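Local structure of MIP07328p (Drosophila melanogaster, 6FKK) at residues Ile494-Leu499 with Lys517-Ser522; Val436-Met441 with Leu488-Pro493. The protein probably acts as a repellent axon guidance cue that binds semaphorin receptors, this piece being its extracellular sema and PSI (plexin repeat) domains. All blocks are in the same frame, centred on the assembly; numbering follows the deposited sequence.

Interaction 1: Ile494-Leu499 with Lys517-Ser522; sequences ICAWDL and KTYLQS
Backbone bonds pair W497 with L520, the hydrogen-bonded pair of two short antiparallel strands. W497 N gives an almost straight bond to L520 O (3.1 Å, 175° at the hydrogen). L520 N returns a more bent one to W497 O (2.9 Å), on a lone pair of that carbonyl. Beyond this pair, L499 N bonds to T518 O at 3.1 Å. At the other end the side chain of Q521 takes over from the backbone. Its CG is anti to the backbone N and the chain runs on extended, so NE2 reaches C495 O at 2.6 Å, from above the carbonyl plane. Q521 OE1 accepts from L398 N.

D498 and Y519 are the non-hydrogen-bonded pair. T518 OG1 donates to D498 OD1 (3.1 Å), meeting it from above the carboxylate plane. The Y519 ring crosses this carboxylate obliquely, the planes 48° apart, with CE1 3.3 Å from D498 CG. D498 OD1 also accepts from Q500 N, OD2 bonds T501 OG1 and forms a salt bridge with K505 NZ, and Y519 OH bonds H512 ND1. A496 CB lies near Y519 CD2.

On the W497 and L520 face, L499 CD1 meets L520 CD1 at 4.0 Å. The indole turns away from the partner strand onto helix 484-489 and C504, in the disulfide-rich core of the PSI domain. D498 is thus gripped through both oxygens by several donors, one of them a lysine, which would probably keep it ionised.

Interaction 2: Val436-Met441 with Leu488-Pro493; sequences VVISEM and LSLQDP
The junction between the sema propeller and the PSI domain is built here. Strand 432-442, an edge strand of its four-stranded propeller blade, receives the turn that follows helix 484-489 of the PSI domain. I438 carries most of the contact. Its CG1 is anti to the carbonyl carbon and its CG2 anti to the backbone N, so the two branches splay over different parts of the turn. CG2 packs on L490 CD1 at 3.7 Å and lies 3.5 Å from L490 O. CD1, at the end of an extended chain (chi2 175°), lies 3.8 Å from P493 CD, the two side chains crossing at about a right angle. It also lies close to D492 CA.

I438 and S439 form a classic beta bulge, both facing K417 of the neighbouring strand 414-423. Q491 leaves the helix with positive phi (58°), and the chain turns from there toward P493. An alanine in place of I438 would lose the CD1 and CG2 contacts and would probably loosen the packing of the PSI turn on the blade.

V436 adds a second patch. Its CG1, anti to the backbone N, touches Q491 OE1 at 3.3 Å and lies 3.8 Å from Q491 CB, with the two side chains crossing nearly at right angles. Q491 NE2 bonds S525 O. D492 OD2 bonds H476 ND1, and OD1 bonds I494 N.

Overall arrangement
Interaction 2 joins the PSI domain to the last strand of a propeller blade, and interaction 1 lies within the PSI domain itself. Their centres are about 14 Å apart. The chain runs directly from one to the other, since P493 ends the turn of interaction 2 and I494 opens interaction 1. Q521 ties them together: its NE2 lies 3.1 Å from P493 O, a probable hydrogen bond. L520 O also packs against L488 CD1 at 3.5 Å. The 517-522 segment thus touches the same 488-493 turn that I438 packs on. The C478-C495 disulfide joins the start of strand 495-498 to the chain that follows strand 469-474.

Interaction 1: Ile494-Leu499 with Lys517-Ser522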
ATOM      1  N   ILE A 494      10.800 -12.111  17.952  1.00 65.61           N
ATOM      2  CA  ILE A 494      12.159 -11.593  18.030  1.00 51.37           C
ATOM      3  C   ILE A 494      12.644 -11.405  19.467  1.00 54.63           C
ATOM      4  O   ILE A 494      13.860 -11.284  19.682  1.00 79.67           O
ATOM      5  CB  ILE A 494      12.271 -10.270  17.244  1.00 61.72           C
ATOM      6  CG1 ILE A 494      13.649 -10.137  16.601  1.00 56.41           C
ATOM      7  CG2 ILE A 494      11.982  -9.080  18.143  1.00 50.96           C
ATOM      8  CD1 ILE A 494      13.711  -9.046  15.562  1.00 50.60           C
ATOM      9  N   CYS A 495      11.745 -11.386  20.449  1.00 56.89           N
ATOM     10  CA  CYS A 495      12.122 -11.250  21.850  1.00 68.94           C
ATOM     11  C   CYS A 495      12.148 -12.625  22.507  1.00 65.86           C
ATOM     12  O   CYS A 495      11.194 -13.399  22.378  1.00 59.63           O
ATOM     13  CB  CYS A 495      11.159 -10.334  22.612  1.00 68.21           C
ATOM     14  SG  CYS A 495      10.844  -8.689  21.903  1.00 89.26           S
ATOM     15  N   ALA A 496      13.241 -12.922  23.207  1.00 66.16           N
ATOM     16  CA  ALA A 496      13.366 -14.141  23.989  1.00 62.00           C
ATOM     17  C   ALA A 496      13.953 -13.786  25.346  1.00 64.85           C
ATOM     18  O   ALA A 496      14.646 -12.778  25.497  1.00 71.81           O
ATOM     19  CB  ALA A 496      14.237 -15.187  23.279  1.00 69.05           C
ATOM     20  N   TRP A 497      13.669 -14.624  26.340  1.00 66.43           N
ATOM     21  CA  TRP A 497      14.070 -14.366  27.719  1.00 69.27           C
ATOM     22  C   TRP A 497      15.290 -15.206  28.073  1.00 86.41           C
ATOM     23  O   TRP A 497      15.238 -16.438  28.016  1.00 87.79           O
ATOM     24  CB  TRP A 497      12.928 -14.663  28.687  1.00 69.51           C
ATOM     25  CG  TRP A 497      13.307 -14.438  30.114  1.00 90.69           C
ATOM     26  CD1 TRP A 497      13.626 -15.387  31.039  1.00 75.28           C
ATOM     27  CD2 TRP A 497      13.425 -13.175  30.775  1.00 87.78           C
ATOM     28  NE1 TRP A 497      13.927 -14.794  32.241  1.00 77.83           N
ATOM     29  CE2 TRP A 497      13.814 -13.435  32.104  1.00 82.17           C
ATOM     30  CE3 TRP A 497      13.238 -11.849  30.374  1.00 79.59           C
ATOM     31  CZ2 TRP A 497      14.012 -12.419  33.036  1.00 78.77           C
ATOM     32  CZ3 TRP A 497      13.438 -10.842  31.297  1.00 82.37           C
ATOM     33  CH2 TRP A 497      13.822 -11.132  32.613  1.00 77.37           C
ATOM     34  N   ASP A 498      16.377 -14.536  28.449  1.00 74.31           N
ATOM     35  CA  ASP A 498      17.581 -15.219  28.903  1.00 77.54           C
ATOM     36  C   ASP A 498      17.454 -15.544  30.386  1.00 85.19           C
ATOM     37  O   ASP A 498      17.156 -14.665  31.200  1.00103.74           O
ATOM     38  CB  ASP A 498      18.815 -14.350  28.648  1.00 79.04           C
ATOM     39  CG  ASP A 498      20.120 -15.092  28.894  1.00 84.41           C
ATOM     40  OD1 ASP A 498      20.075 -16.297  29.216  1.00 87.91           O
ATOM     41  OD2 ASP A 498      21.198 -14.471  28.758  1.00 93.41           O
ATOM     42  N   LEU A 499      17.671 -16.811  30.737  1.00 81.96           N
ATOM     43  CA  LEU A 499      17.634 -17.194  32.142  1.00 84.89           C
ATOM     44  C   LEU A 499      18.950 -16.894  32.843  1.00101.56           C
ATOM     45  O   LEU A 499      18.961 -16.677  34.060  1.00 91.14           O
ATOM     46  CB  LEU A 499      17.287 -18.676  32.279  1.00 88.01           C
ATOM     47  CG  LEU A 499      15.850 -19.045  31.915  1.00 82.74           C
ATOM     48  CD1 LEU A 499      15.604 -20.534  32.115  1.00 84.05           C
ATOM     49  CD2 LEU A 499      14.882 -18.220  32.742  1.00 82.30           C
ATOM     50  N   LYS A 517      20.674 -21.547  24.234  1.00 84.07           N
ATOM     51  CA  LYS A 517      20.119 -22.732  24.882  1.00 86.15           C
ATOM     52  C   LYS A 517      19.404 -22.386  26.180  1.00 86.42           C
ATOM     53  O   LYS A 517      18.472 -23.093  26.581  1.00 85.39           O
ATOM     54  CB  LYS A 517      21.224 -23.758  25.141  1.00100.16           C
ATOM     55  CG  LYS A 517      21.756 -24.426  23.883  1.00106.27           C
ATOM     56  CD  LYS A 517      20.627 -25.081  23.099  1.00116.84           C
ATOM     57  CE  LYS A 517      21.128 -25.709  21.805  1.00119.93           C
ATOM     58  NZ  LYS A 517      22.075 -26.834  22.050  1.00121.04           N
ATOM     59  N   THR A 518      19.815 -21.309  26.846  1.00 96.03           N
ATOM     60  CA  THR A 518      19.195 -20.874  28.089  1.00 95.59           C
ATOM     61  C   THR A 518      18.047 -19.894  27.867  1.00 90.00           C
ATOM     62  O   THR A 518      17.617 -19.238  28.822  1.00 86.99           O
ATOM     63  CB  THR A 518      20.246 -20.241  29.009  1.00 86.09           C
ATOM     64  OG1 THR A 518      20.897 -19.163  28.325  1.00 85.34           O
ATOM     65  CG2 THR A 518      21.284 -21.274  29.424  1.00 89.89           C
ATOM     66  N   TYR A 519      17.541 -19.784  26.643  1.00 86.38           N
ATOM     67  CA  TYR A 519      16.499 -18.823  26.316  1.00 79.58           C
ATOM     68  C   TYR A 519      15.131 -19.496  26.316  1.00 71.77           C
ATOM     69  O   TYR A 519      15.012 -20.705  26.102  1.00 72.34           O
ATOM     70  CB  TYR A 519      16.752 -18.170  24.953  1.00 72.32           C
ATOM     71  CG  TYR A 519      17.944 -17.231  24.893  1.00 84.22           C
ATOM     72  CD1 TYR A 519      18.905 -17.214  25.898  1.00 75.89           C
ATOM     73  CD2 TYR A 519      18.098 -16.350  23.830  1.00 70.61           C
ATOM     74  CE1 TYR A 519      19.990 -16.357  25.838  1.00 77.45           C
ATOM     75  CE2 TYR A 519      19.178 -15.488  23.763  1.00 72.14           C
ATOM     76  CZ  TYR A 519      20.120 -15.496  24.770  1.00 78.74           C
ATOM     77  OH  TYR A 519      21.195 -14.638  24.708  1.00 78.50           O
ATOM     78  N   LEU A 520      14.094 -18.695  26.556  1.00 69.97           N
ATOM     79  CA  LEU A 520      12.719 -19.174  26.584  1.00 68.55           C
ATOM     80  C   LEU A 520      11.854 -18.326  25.665  1.00 76.45           C
ATOM     81  O   LEU A 520      11.959 -17.095  25.659  1.00 80.74           O
ATOM     82  CB  LEU A 520      12.143 -19.147  28.006  1.00 70.26           C
ATOM     83  CG  LEU A 520      12.696 -20.163  29.005  1.00 80.54           C
ATOM     84  CD1 LEU A 520      12.021 -19.994  30.356  1.00 85.19           C
ATOM     85  CD2 LEU A 520      12.512 -21.581  28.485  1.00 73.93           C
ATOM     86  N   GLN A 521      10.997 -18.991  24.892  1.00 73.33           N
ATOM     87  CA  GLN A 521      10.040 -18.311  24.030  1.00 66.86           C
ATOM     88  C   GLN A 521       8.912 -19.280  23.708  1.00 69.27           C
ATOM     89  O   GLN A 521       9.154 -20.468  23.487  1.00 90.41           O
ATOM     90  CB  GLN A 521      10.693 -17.805  22.739  1.00 58.95           C
ATOM     91  CG  GLN A 521       9.755 -17.016  21.836  1.00 56.04           C
ATOM     92  CD  GLN A 521      10.434 -16.525  20.571  1.00 56.26           C
ATOM     93  OE1 GLN A 521      10.665 -17.294  19.638  1.00 55.48           O
ATOM     94  NE2 GLN A 521      10.757 -15.237  20.536  1.00 69.50           N
ATOM     95  N   SER A 522       7.685 -18.764  23.683  1.00 75.97           N
ATOM     96  CA  SER A 522       6.505 -19.585  23.408  1.00 83.71           C
ATOM     97  C   SER A 522       5.560 -18.772  22.530  1.00 79.42           C
ATOM     98  O   SER A 522       4.877 -17.866  23.016  1.00 93.66           O
ATOM     99  CB  SER A 522       5.825 -20.025  24.700  1.00 84.66           C
ATOM    100  OG  SER A 522       4.745 -20.900  24.428  1.00 76.02           O
TER

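Interaction 2: Val436-Met441 with Leu488-Pro493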
ATOM      1  N   VAL A 436      -1.735 -14.329  16.248  1.00 56.35           N
ATOM      2  CA  VAL A 436      -1.038 -14.034  17.495  1.00 51.44           C
ATOM      3  C   VAL A 436      -0.818 -12.525  17.540  1.00 50.48           C
ATOM      4  O   VAL A 436       0.081 -11.997  16.885  1.00 46.54           O
ATOM      5  CB  VAL A 436       0.281 -14.801  17.603  1.00 43.41           C
ATOM      6  CG1 VAL A 436       0.968 -14.491  18.928  1.00 57.83           C
ATOM      7  CG2 VAL A 436       0.042 -16.297  17.451  1.00 57.33           C
ATOM      8  N   VAL A 437      -1.644 -11.830  18.316  1.00 46.55           N
ATOM      9  CA  VAL A 437      -1.518 -10.385  18.463  1.00 45.90           C
ATOM     10  C   VAL A 437      -0.390 -10.090  19.442  1.00 56.90           C
ATOM     11  O   VAL A 437      -0.454 -10.476  20.613  1.00 73.20           O
ATOM     12  CB  VAL A 437      -2.838  -9.759  18.934  1.00 48.86           C
ATOM     13  CG1 VAL A 437      -2.636  -8.288  19.263  1.00 53.12           C
ATOM     14  CG2 VAL A 437      -3.909  -9.929  17.871  1.00 41.47           C
ATOM     15  N   ILE A 438       0.644  -9.402  18.964  1.00 57.30           N
ATOM     16  CA  ILE A 438       1.785  -9.085  19.816  1.00 47.97           C
ATOM     17  C   ILE A 438       1.458  -7.923  20.746  1.00 45.26           C
ATOM     18  O   ILE A 438       1.623  -8.024  21.968  1.00 60.18           O
ATOM     19  CB  ILE A 438       3.026  -8.789  18.956  1.00 56.36           C
ATOM     20  CG1 ILE A 438       3.402 -10.021  18.134  1.00 61.33           C
ATOM     21  CG2 ILE A 438       4.188  -8.348  19.829  1.00 53.56           C
ATOM     22  CD1 ILE A 438       4.533  -9.776  17.167  1.00 72.96           C
ATOM     23  N   SER A 439       0.990  -6.807  20.190  1.00 46.37           N
ATOM     24  CA  SER A 439       0.657  -5.644  21.001  1.00 60.90           C
ATOM     25  C   SER A 439      -0.273  -4.728  20.221  1.00 61.56           C
ATOM     26  O   SER A 439      -0.270  -4.719  18.988  1.00 66.38           O
ATOM     27  CB  SER A 439       1.912  -4.870  21.420  1.00 68.19           C
ATOM     28  OG  SER A 439       2.509  -4.232  20.304  1.00 55.68           O
ATOM     29  N   GLU A 440      -1.067  -3.957  20.962  1.00 59.64           N
ATOM     30  CA  GLU A 440      -1.874  -2.880  20.393  1.00 47.69           C
ATOM     31  C   GLU A 440      -1.742  -1.681  21.321  1.00 54.93           C
ATOM     32  O   GLU A 440      -2.323  -1.670  22.410  1.00 68.92           O
ATOM     33  CB  GLU A 440      -3.339  -3.287  20.231  1.00 54.74           C
ATOM     34  CG  GLU A 440      -4.191  -2.224  19.547  1.00 87.68           C
ATOM     35  CD  GLU A 440      -5.647  -2.633  19.392  1.00102.20           C
ATOM     36  OE1 GLU A 440      -6.439  -2.397  20.329  1.00 97.06           O
ATOM     37  OE2 GLU A 440      -5.997  -3.190  18.330  1.00103.60           O
ATOM     38  N   MET A 441      -0.975  -0.681  20.897  1.00 68.30           N
ATOM     39  CA  MET A 441      -0.666   0.468  21.734  1.00 69.58           C
ATOM     40  C   MET A 441      -1.076   1.758  21.042  1.00 66.29           C
ATOM     41  O   MET A 441      -1.086   1.850  19.810  1.00 67.62           O
ATOM     42  CB  MET A 441       0.827   0.523  22.073  1.00 67.79           C
ATOM     43  CG  MET A 441       1.406  -0.789  22.567  1.00 78.65           C
ATOM     44  SD  MET A 441       3.038  -0.563  23.295  1.00 95.83           S
ATOM     45  CE  MET A 441       3.589  -2.259  23.459  1.00116.61           C
ATOM     46  N   LEU A 488       7.546 -13.214  27.718  1.00 81.08           N
ATOM     47  CA  LEU A 488       6.893 -14.382  27.138  1.00 80.20           C
ATOM     48  C   LEU A 488       5.453 -14.094  26.730  1.00 85.46           C
ATOM     49  O   LEU A 488       4.978 -14.638  25.727  1.00 90.86           O
ATOM     50  CB  LEU A 488       6.936 -15.553  28.124  1.00 68.06           C
ATOM     51  CG  LEU A 488       8.037 -16.587  27.864  1.00 65.98           C
ATOM     52  CD1 LEU A 488       9.402 -15.928  27.747  1.00 73.00           C
ATOM     53  CD2 LEU A 488       8.057 -17.648  28.947  1.00 79.06           C
ATOM     54  N   SER A 489       4.747 -13.249  27.484  1.00 81.19           N
ATOM     55  CA  SER A 489       3.385 -12.884  27.106  1.00 83.19           C
ATOM     56  C   SER A 489       3.349 -12.013  25.861  1.00 77.48           C
ATOM     57  O   SER A 489       2.326 -11.981  25.171  1.00 89.57           O
ATOM     58  CB  SER A 489       2.685 -12.163  28.259  1.00 90.92           C
ATOM     59  OG  SER A 489       2.490 -13.028  29.364  1.00 99.60           O
ATOM     60  N   LEU A 490       4.440 -11.304  25.560  1.00 68.71           N
ATOM     61  CA  LEU A 490       4.474 -10.468  24.364  1.00 55.73           C
ATOM     62  C   LEU A 490       4.314 -11.310  23.105  1.00 54.78           C
ATOM     63  O   LEU A 490       3.646 -10.895  22.151  1.00 70.62           O
ATOM     64  CB  LEU A 490       5.778  -9.673  24.320  1.00 53.08           C
ATOM     65  CG  LEU A 490       5.918  -8.631  23.208  1.00 78.29           C
ATOM     66  CD1 LEU A 490       4.875  -7.529  23.361  1.00 85.57           C
ATOM     67  CD2 LEU A 490       7.324  -8.047  23.186  1.00 80.72           C
ATOM     68  N   GLN A 491       4.914 -12.502  23.092  1.00 59.26           N
ATOM     69  CA  GLN A 491       4.850 -13.427  21.960  1.00 62.45           C
ATOM     70  C   GLN A 491       5.375 -12.795  20.673  1.00 63.26           C
ATOM     71  O   GLN A 491       4.949 -13.151  19.572  1.00 66.44           O
ATOM     72  CB  GLN A 491       3.433 -13.968  21.764  1.00 52.31           C
ATOM     73  CG  GLN A 491       3.013 -14.930  22.859  1.00 66.82           C
ATOM     74  CD  GLN A 491       1.693 -15.603  22.561  1.00 77.55           C
ATOM     75  OE1 GLN A 491       0.720 -14.949  22.184  1.00 71.44           O
ATOM     76  NE2 GLN A 491       1.653 -16.921  22.720  1.00 68.64           N
ATOM     77  N   ASP A 492       6.305 -11.853  20.805  1.00 59.46           N
ATOM     78  CA  ASP A 492       7.047 -11.351  19.656  1.00 48.14           C
ATOM     79  C   ASP A 492       8.106 -12.376  19.271  1.00 67.11           C
ATOM     80  O   ASP A 492       8.914 -12.766  20.121  1.00 66.81           O
ATOM     81  CB  ASP A 492       7.701 -10.003  19.981  1.00 49.07           C
ATOM     82  CG  ASP A 492       8.201  -9.263  18.743  1.00 69.99           C
ATOM     83  OD1 ASP A 492       8.835  -9.892  17.870  1.00 70.57           O
ATOM     84  OD2 ASP A 492       7.962  -8.038  18.648  1.00 72.54           O
ATOM     85  N   PRO A 493       8.130 -12.845  18.018  1.00 73.76           N
ATOM     86  CA  PRO A 493       9.120 -13.867  17.634  1.00 48.09           C
ATOM     87  C   PRO A 493      10.560 -13.408  17.772  1.00 65.82           C
ATOM     88  O   PRO A 493      11.464 -14.250  17.727  1.00 66.25           O
ATOM     89  CB  PRO A 493       8.770 -14.160  16.167  1.00 46.24           C
ATOM     90  CG  PRO A 493       8.045 -12.939  15.700  1.00 47.17           C
ATOM     91  CD  PRO A 493       7.274 -12.449  16.888  1.00 58.28           C
TER